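Long-range contacts in SAM-dependent O-methyltransferase (Leptospira interrogans, PDB 2HNK), which binds S-adenosyl-L-homocysteine in a modified Rossmann fold and probably transfers methyl groups from S-adenosylmethionine to oxygen atoms of its substrates: residues F27-K32 with R102-E107; S59-I64 with S147-F152; G186-L191 with V199-F204. All coordinates share one frame; numbering follows the deposited sequence.

Contact 1 of 3, residues F27-K32 with R102-E107; sequences FLKLRK and RKYWKE
Helix 25-35 and the C-terminal end of helix 95-107 run side by side in nearly opposite directions, their local axes 166° apart and 10.7 Å at closest approach. So wide a spacing is bridged by side chains, chiefly the ring of Y104.

The apolar part is a CH-pi contact. Y104 has CG anti to its carbonyl carbon, and its ring lies flat against L30: CB of L30 stands 3.7 Å from the ring centroid and 7° off the normal, almost exactly over the middle of the face. L30, with CG anti to the backbone N, lays CD1 along the same ring, 3.7 Å from CD1 of Y104. K29 meets the ring differently: its CG comes in at the edge, near the plane, beside the hydroxyl end.

The polar part gathers round the ammonium of K29. An extended chain that bends only at chi4 (-82°) carries K29 NZ to a salt bridge with E107 OE2 at 2.8 Å, received on the syn lone pair of the carboxylate; the two side chains cross at about a right angle. K29 NZ also gives a weak hydrogen bond to Y104 OH at 3.5 Å, while E33 supplies the hydroxyl's stronger bond and a salt bridge to K103. The like-charged K29 NZ and K103 NZ are only 3.7 Å apart, and one water accepts from both, weakly from K103.

Beneath this exposed charged rim, L30 and F27 pack on L76 of helix 73-81. The side chain of L30 lies about 7 Å from the bound S-adenosyl-L-homocysteine, outside the pocket itself. Two neighbouring ammonium groups thus each hold an acid, E107 or E33, which probably offsets their repulsion above the buried CH-pi contact of leucine and tyrosine.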
# COMPACT_ATOMS: atom_id res chain seq x y z
N PHE C 27 16.61 12.91 -7.86
CA PHE C 27 15.14 12.90 -7.83
C PHE C 27 14.59 14.30 -7.51
O PHE C 27 13.65 14.77 -8.15
CB PHE C 27 14.62 11.91 -6.78
CG PHE C 27 14.73 10.46 -7.17
CD1 PHE C 27 15.88 9.94 -7.78
CD2 PHE C 27 13.69 9.58 -6.86
CE1 PHE C 27 15.97 8.59 -8.11
CE2 PHE C 27 13.78 8.22 -7.18
CZ PHE C 27 14.92 7.73 -7.81
N LEU C 28 15.17 14.94 -6.49
CA LEU C 28 14.82 16.30 -6.12
C LEU C 28 15.05 17.26 -7.28
O LEU C 28 14.20 18.11 -7.58
CB LEU C 28 15.64 16.76 -4.90
CG LEU C 28 15.57 18.22 -4.47
CD1 LEU C 28 14.15 18.62 -4.09
CD2 LEU C 28 16.54 18.49 -3.31
N LYS C 29 16.20 17.09 -7.93
CA LYS C 29 16.58 17.84 -9.13
C LYS C 29 15.47 17.77 -10.18
O LYS C 29 15.06 18.81 -10.72
CB LYS C 29 17.90 17.28 -9.67
CG LYS C 29 18.58 18.03 -10.80
CD LYS C 29 19.89 17.32 -11.15
CE LYS C 29 20.68 18.02 -12.23
NZ LYS C 29 20.18 17.68 -13.59
N LEU C 30 14.97 16.56 -10.45
CA LEU C 30 13.88 16.35 -11.40
C LEU C 30 12.60 17.11 -11.03
O LEU C 30 11.95 17.69 -11.89
CB LEU C 30 13.59 14.85 -11.61
CG LEU C 30 12.33 14.44 -12.40
CD1 LEU C 30 12.24 15.09 -13.80
CD2 LEU C 30 12.20 12.94 -12.51
N ARG C 31 12.24 17.09 -9.75
CA ARG C 31 11.04 17.78 -9.27
C ARG C 31 11.15 19.29 -9.50
O ARG C 31 10.20 19.91 -9.97
CB ARG C 31 10.76 17.45 -7.80
CG ARG C 31 10.46 15.98 -7.54
CD ARG C 31 9.66 15.76 -6.25
NE ARG C 31 10.47 15.89 -5.04
CZ ARG C 31 10.35 16.87 -4.15
NH1 ARG C 31 9.44 17.81 -4.31
NH2 ARG C 31 11.15 16.90 -3.08
N LYS C 32 12.31 19.85 -9.18
CA LYS C 32 12.59 21.26 -9.43
C LYS C 32 12.50 21.59 -10.92
O LYS C 32 11.87 22.58 -11.30
CB LYS C 32 13.96 21.67 -8.87
CG LYS C 32 14.03 21.70 -7.36
CD LYS C 32 15.42 22.12 -6.87
CE LYS C 32 15.46 22.18 -5.35
NZ LYS C 32 16.85 22.24 -4.80
N ARG C 102 14.42 10.32 -19.58
CA ARG C 102 15.66 9.59 -19.89
C ARG C 102 16.91 10.27 -19.36
O ARG C 102 17.85 9.61 -18.92
CB ARG C 102 15.79 9.31 -21.39
CG ARG C 102 16.99 8.42 -21.69
CD ARG C 102 17.06 8.01 -23.15
NE ARG C 102 15.98 7.12 -23.56
CZ ARG C 102 15.88 5.84 -23.22
NH1 ARG C 102 16.79 5.27 -22.43
NH2 ARG C 102 14.86 5.12 -23.68
N LYS C 103 16.92 11.60 -19.40
CA LYS C 103 17.98 12.36 -18.75
C LYS C 103 18.19 11.87 -17.31
O LYS C 103 19.32 11.62 -16.89
CB LYS C 103 17.65 13.85 -18.78
CG LYS C 103 18.63 14.72 -18.03
CD LYS C 103 18.06 16.10 -17.82
CE LYS C 103 18.96 16.91 -16.92
NZ LYS C 103 18.52 18.33 -16.86
N TYR C 104 17.10 11.68 -16.58
CA TYR C 104 17.19 11.25 -15.18
C TYR C 104 17.39 9.76 -15.00
O TYR C 104 18.08 9.35 -14.07
CB TYR C 104 16.02 11.80 -14.36
CG TYR C 104 16.17 13.28 -14.16
CD1 TYR C 104 15.62 14.19 -15.08
CD2 TYR C 104 16.93 13.79 -13.10
CE1 TYR C 104 15.80 15.56 -14.92
CE2 TYR C 104 17.12 15.16 -12.93
CZ TYR C 104 16.55 16.04 -13.85
OH TYR C 104 16.72 17.39 -13.68
N TRP C 105 16.82 8.95 -15.89
CA TRP C 105 17.15 7.52 -15.92
C TRP C 105 18.67 7.32 -16.05
O TRP C 105 19.26 6.50 -15.33
CB TRP C 105 16.44 6.82 -17.09
CG TRP C 105 14.94 6.90 -17.10
CD1 TRP C 105 14.11 7.15 -16.03
CD2 TRP C 105 14.09 6.69 -18.23
NE1 TRP C 105 12.80 7.12 -16.43
CE2 TRP C 105 12.75 6.83 -17.77
CE3 TRP C 105 14.31 6.38 -19.58
CZ2 TRP C 105 11.65 6.70 -18.63
CZ3 TRP C 105 13.22 6.25 -20.43
CH2 TRP C 105 11.90 6.41 -19.95
N LYS C 106 19.28 8.07 -16.97
CA LYS C 106 20.72 8.00 -17.21
C LYS C 106 21.52 8.49 -16.01
O LYS C 106 22.49 7.85 -15.61
CB LYS C 106 21.12 8.77 -18.47
CG LYS C 106 22.53 8.46 -18.98
CD LYS C 106 22.84 9.19 -20.29
CE LYS C 106 22.04 8.65 -21.49
NZ LYS C 106 22.42 7.25 -21.86
N GLU C 107 21.10 9.62 -15.43
CA GLU C 107 21.71 10.16 -14.21
C GLU C 107 21.75 9.13 -13.08
O GLU C 107 22.68 9.11 -12.28
CB GLU C 107 20.95 11.40 -13.71
CG GLU C 107 21.37 12.71 -14.36
CD GLU C 107 20.88 13.95 -13.61
OE1 GLU C 107 20.56 13.84 -12.40
OE2 GLU C 107 20.81 15.04 -14.22
O HOH W 1 21.02 19.94 -15.03

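Contact 2 of 3, residues S59-I64 with S147-F152; sequences SGAKRI and SIDLFF
In this modified Rossmann fold, strand 63-67 and strand 148-153 are parallel neighbours in the central sheet, and here they begin their pairing; the latter runs on to F152, which touches the bound S-adenosyl-L-homocysteine. The bridge pairs I64 with L150, CA to CA 4.8 Å. Their side chains lie alongside each other on the same face of the sheet and point the same way, with I64 CG2 3.9 Å from L150 CD2. L150, its CG anti to the backbone N (chi1 -173°), also sets CB against the methyl of A61 and CD1 against S59 OG, whose hydroxyl is bonded within its own helix 46-59.

D149 is turned to meet the backbone entering strand 63-67. With CG anti to its carbonyl carbon, its OD2 takes two consecutive amides, K62 N at 2.7 Å and R63 N at 2.8 Å, both from above the carboxylate plane, while OD1 forms a salt bridge with K172. Neither nearby cation pairs with D149: K62 goes to D85, and R63, bent at chi2, bonds K62 O and D85 O through NH1 and F141 O through NE.

The backbone answers in the reverse direction where the chain turns a corner at D149. R63 O accepts in its carbonyl plane from two successive amides, D149 N at 2.9 Å and L150 N at 3.3 Å, with I148 CG2 beside it.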
# COMPACT_ATOMS: atom_id res chain seq x y z
N SER C 59 5.08 -6.41 -3.52
CA SER C 59 4.43 -7.24 -4.53
C SER C 59 5.34 -8.27 -5.21
O SER C 59 4.85 -9.23 -5.82
CB SER C 59 3.79 -6.35 -5.60
OG SER C 59 4.78 -5.72 -6.40
N GLY C 60 6.65 -8.07 -5.13
CA GLY C 60 7.62 -8.94 -5.81
C GLY C 60 7.65 -8.77 -7.32
O GLY C 60 8.24 -9.58 -8.03
N ALA C 61 7.01 -7.71 -7.82
CA ALA C 61 6.93 -7.41 -9.26
C ALA C 61 8.30 -7.42 -9.97
O ALA C 61 9.29 -6.90 -9.45
CB ALA C 61 6.23 -6.06 -9.50
N LYS C 62 8.32 -8.03 -11.15
CA LYS C 62 9.52 -8.02 -12.01
C LYS C 62 9.23 -7.43 -13.38
O LYS C 62 10.16 -7.05 -14.10
CB LYS C 62 10.12 -9.42 -12.14
CG LYS C 62 10.62 -9.99 -10.83
CD LYS C 62 11.62 -11.11 -11.01
CE LYS C 62 12.23 -11.47 -9.66
NZ LYS C 62 13.40 -12.39 -9.78
N ARG C 63 7.96 -7.37 -13.76
CA ARG C 63 7.57 -6.75 -15.02
C ARG C 63 6.48 -5.72 -14.80
O ARG C 63 5.35 -6.07 -14.45
CB ARG C 63 7.10 -7.80 -16.04
CG ARG C 63 8.19 -8.77 -16.52
CD ARG C 63 9.38 -8.04 -17.17
NE ARG C 63 10.40 -8.97 -17.64
CZ ARG C 63 11.48 -9.32 -16.94
NH1 ARG C 63 11.71 -8.82 -15.73
NH2 ARG C 63 12.34 -10.19 -17.47
N ILE C 64 6.84 -4.46 -15.00
CA ILE C 64 5.92 -3.33 -14.77
C ILE C 64 5.61 -2.60 -16.08
O ILE C 64 6.47 -2.46 -16.94
CB ILE C 64 6.53 -2.32 -13.74
CG1 ILE C 64 6.77 -3.01 -12.39
CG2 ILE C 64 5.63 -1.09 -13.60
CD1 ILE C 64 7.44 -2.13 -11.36
N SER C 147 0.99 -11.46 -18.72
CA SER C 147 2.45 -11.37 -18.72
C SER C 147 3.03 -10.32 -17.75
O SER C 147 4.23 -10.29 -17.51
CB SER C 147 2.95 -11.10 -20.15
OG SER C 147 2.37 -9.92 -20.68
N ILE C 148 2.16 -9.47 -17.20
CA ILE C 148 2.60 -8.31 -16.41
C ILE C 148 2.32 -8.47 -14.92
O ILE C 148 1.26 -8.96 -14.52
CB ILE C 148 1.99 -6.99 -16.97
CG1 ILE C 148 2.20 -6.89 -18.49
CG2 ILE C 148 2.56 -5.76 -16.25
CD1 ILE C 148 3.67 -6.87 -18.96
N ASP C 149 3.27 -8.04 -14.09
CA ASP C 149 3.12 -8.11 -12.64
C ASP C 149 2.36 -6.93 -12.07
O ASP C 149 1.50 -7.09 -11.19
CB ASP C 149 4.49 -8.19 -11.97
CG ASP C 149 5.25 -9.43 -12.35
OD1 ASP C 149 4.62 -10.50 -12.45
OD2 ASP C 149 6.47 -9.35 -12.54
N LEU C 150 2.68 -5.74 -12.58
CA LEU C 150 2.18 -4.51 -12.00
C LEU C 150 1.99 -3.43 -13.06
O LEU C 150 2.80 -3.28 -13.97
CB LEU C 150 3.11 -4.03 -10.88
CG LEU C 150 2.71 -2.84 -10.01
CD1 LEU C 150 3.31 -2.96 -8.60
CD2 LEU C 150 3.14 -1.52 -10.64
N PHE C 151 0.89 -2.70 -12.93
CA PHE C 151 0.60 -1.55 -13.77
C PHE C 151 0.52 -0.28 -12.97
O PHE C 151 -0.03 -0.27 -11.86
CB PHE C 151 -0.74 -1.73 -14.47
CG PHE C 151 -0.65 -2.33 -15.83
CD1 PHE C 151 -0.70 -3.71 -16.00
CD2 PHE C 151 -0.53 -1.51 -16.95
CE1 PHE C 151 -0.63 -4.26 -17.28
CE2 PHE C 151 -0.47 -2.06 -18.23
CZ PHE C 151 -0.51 -3.43 -18.39
N PHE C 152 1.03 0.81 -13.54
CA PHE C 152 0.76 2.14 -13.04
C PHE C 152 -0.02 2.93 -14.09
O PHE C 152 0.49 3.22 -15.18
CB PHE C 152 2.06 2.86 -12.68
CG PHE C 152 1.86 4.19 -12.00
CD1 PHE C 152 1.04 4.30 -10.87
CD2 PHE C 152 2.49 5.32 -12.47
CE1 PHE C 152 0.84 5.53 -10.25
CE2 PHE C 152 2.31 6.57 -11.84
CZ PHE C 152 1.48 6.66 -10.73

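Contact 3 of 3, residues G186-L191 with V199-F204; sequences GSVADL and VGIRKF
R202 has the largest share of this contact, reaching from helix 196-210 to the 3-10 segment that includes residues 187-189 in the loop ahead of that helix. V188 and R202 have the nearest CA atoms, 5.9 Å apart, and the close fit begins there. With CG anti to the carbonyl carbon (chi1 -82°) and the chain extended from CG to NE, R202 brings its guanidinium edge onto V188 O. NE donates to that oxygen at 2.7 Å with an N-H...O angle of 160°; the acceptor lies in the guanidinium plane, although the donor stands above the carbonyl plane. On the buried side, V188 CG1 meets I201 CG2 at 3.8 Å, the two branched side chains crossing at about a right angle. CG of the arginine also lies against CB of the valine.

The solvent side differs in burial and bond quality, not in distance. Exposed L191 covers one face of the guanidinium, its CD2 offset toward the rim and 3.6 Å from R202 NE. NH2 lies 2.7 Å from D190 O, but the angle is too poor for a hydrogen bond, and the terminal nitrogen instead bonds to H193 O. D190 OD1 accepts from S192 N and stays 6.1 Å from R202 NH2, too far for a salt bridge.

Y15 of the second subunit packs on V188, A189 and R202, bringing the dimer partner onto this loop-helix junction. Within the chain, I201 also rests on K157 and W184, while F204 touches L177 and A179 of strand 175-180 and meets Y160 of helix 160-170 edge to face.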
# COMPACT_ATOMS: atom_id res chain seq x y z
N GLY C 186 -11.13 15.89 -5.91
CA GLY C 186 -12.44 15.82 -5.31
C GLY C 186 -13.63 16.01 -6.24
O GLY C 186 -14.76 15.88 -5.80
N SER C 187 -13.38 16.30 -7.53
CA SER C 187 -14.46 16.55 -8.50
C SER C 187 -15.34 15.33 -8.79
O SER C 187 -16.50 15.49 -9.19
CB SER C 187 -13.91 17.10 -9.82
OG SER C 187 -13.13 16.12 -10.48
N VAL C 188 -14.79 14.14 -8.57
CA VAL C 188 -15.52 12.88 -8.74
C VAL C 188 -16.78 12.78 -7.88
O VAL C 188 -17.76 12.14 -8.26
CB VAL C 188 -14.62 11.63 -8.49
CG1 VAL C 188 -13.47 11.59 -9.50
CG2 VAL C 188 -14.09 11.60 -7.05
N ALA C 189 -16.75 13.43 -6.71
CA ALA C 189 -17.88 13.41 -5.79
C ALA C 189 -18.92 14.52 -6.07
O ALA C 189 -19.97 14.55 -5.44
CB ALA C 189 -17.37 13.47 -4.35
N ASP C 190 -18.63 15.40 -7.03
CA ASP C 190 -19.47 16.55 -7.33
C ASP C 190 -20.07 16.41 -8.73
O ASP C 190 -19.38 16.64 -9.73
CB ASP C 190 -18.64 17.83 -7.24
CG ASP C 190 -19.47 19.10 -7.36
OD1 ASP C 190 -20.66 19.06 -7.75
OD2 ASP C 190 -18.92 20.17 -7.05
N LEU C 191 -21.35 16.05 -8.81
CA LEU C 191 -21.97 15.76 -10.12
C LEU C 191 -22.13 16.95 -11.05
O LEU C 191 -22.40 16.77 -12.24
CB LEU C 191 -23.29 14.98 -9.97
CG LEU C 191 -23.22 13.52 -9.48
CD1 LEU C 191 -24.40 12.71 -10.03
CD2 LEU C 191 -21.89 12.82 -9.81
N VAL C 199 -15.44 12.37 -15.94
CA VAL C 199 -16.34 11.28 -16.33
C VAL C 199 -15.55 9.96 -16.46
O VAL C 199 -15.94 8.95 -15.89
CB VAL C 199 -17.18 11.62 -17.61
CG1 VAL C 199 -17.98 10.40 -18.10
CG2 VAL C 199 -18.13 12.80 -17.33
N GLY C 200 -14.43 9.99 -17.18
CA GLY C 200 -13.57 8.81 -17.34
C GLY C 200 -13.16 8.18 -16.02
O GLY C 200 -13.32 6.97 -15.83
N ILE C 201 -12.67 8.99 -15.10
CA ILE C 201 -12.29 8.53 -13.75
C ILE C 201 -13.46 7.94 -12.95
O ILE C 201 -13.32 6.86 -12.37
CB ILE C 201 -11.54 9.65 -12.97
CG1 ILE C 201 -10.24 10.01 -13.70
CG2 ILE C 201 -11.26 9.22 -11.51
CD1 ILE C 201 -9.58 11.27 -13.22
N ARG C 202 -14.61 8.63 -12.92
CA ARG C 202 -15.82 8.10 -12.27
C ARG C 202 -16.22 6.73 -12.81
O ARG C 202 -16.51 5.81 -12.03
CB ARG C 202 -17.02 9.04 -12.45
CG ARG C 202 -17.08 10.20 -11.48
CD ARG C 202 -18.51 10.73 -11.37
NE ARG C 202 -18.51 12.11 -10.87
CZ ARG C 202 -18.62 13.19 -11.64
NH1 ARG C 202 -18.77 13.09 -12.95
NH2 ARG C 202 -18.59 14.39 -11.09
N LYS C 203 -16.26 6.61 -14.14
CA LYS C 203 -16.56 5.36 -14.82
C LYS C 203 -15.56 4.27 -14.48
O LYS C 203 -15.93 3.11 -14.27
CB LYS C 203 -16.56 5.56 -16.34
CG LYS C 203 -17.79 6.24 -16.89
CD LYS C 203 -17.75 6.20 -18.41
CE LYS C 203 -19.09 5.77 -18.99
NZ LYS C 203 -18.88 4.94 -20.21
N PHE C 204 -14.28 4.64 -14.46
CA PHE C 204 -13.21 3.73 -14.04
C PHE C 204 -13.44 3.24 -12.61
O PHE C 204 -13.44 2.03 -12.37
CB PHE C 204 -11.84 4.39 -14.20
CG PHE C 204 -10.70 3.59 -13.64
CD1 PHE C 204 -10.06 2.63 -14.43
CD2 PHE C 204 -10.27 3.78 -12.33
CE1 PHE C 204 -9.01 1.88 -13.93
CE2 PHE C 204 -9.20 3.03 -11.81
CZ PHE C 204 -8.57 2.08 -12.62

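The three contacts lie in different parts of one fold and share no helix or strand. Contact 2 is closest to the chain's centre and joins two strands of the central sheet, so backbone groups take part in every hydrogen bond, half of them with the carboxylate of D149. Contact 1 joins two peripheral helices and relies on side chains, with a buried aromatic-aliphatic layer beneath a hydrated charge cluster. Contact 3, on the opposite side of the chain's centre from both others, is local in sequence and ties a loop to the following helix through one arginine, beside the second subunit. None touches another: contacts 2 and 3 come nearest, about 9 Å between closest atoms.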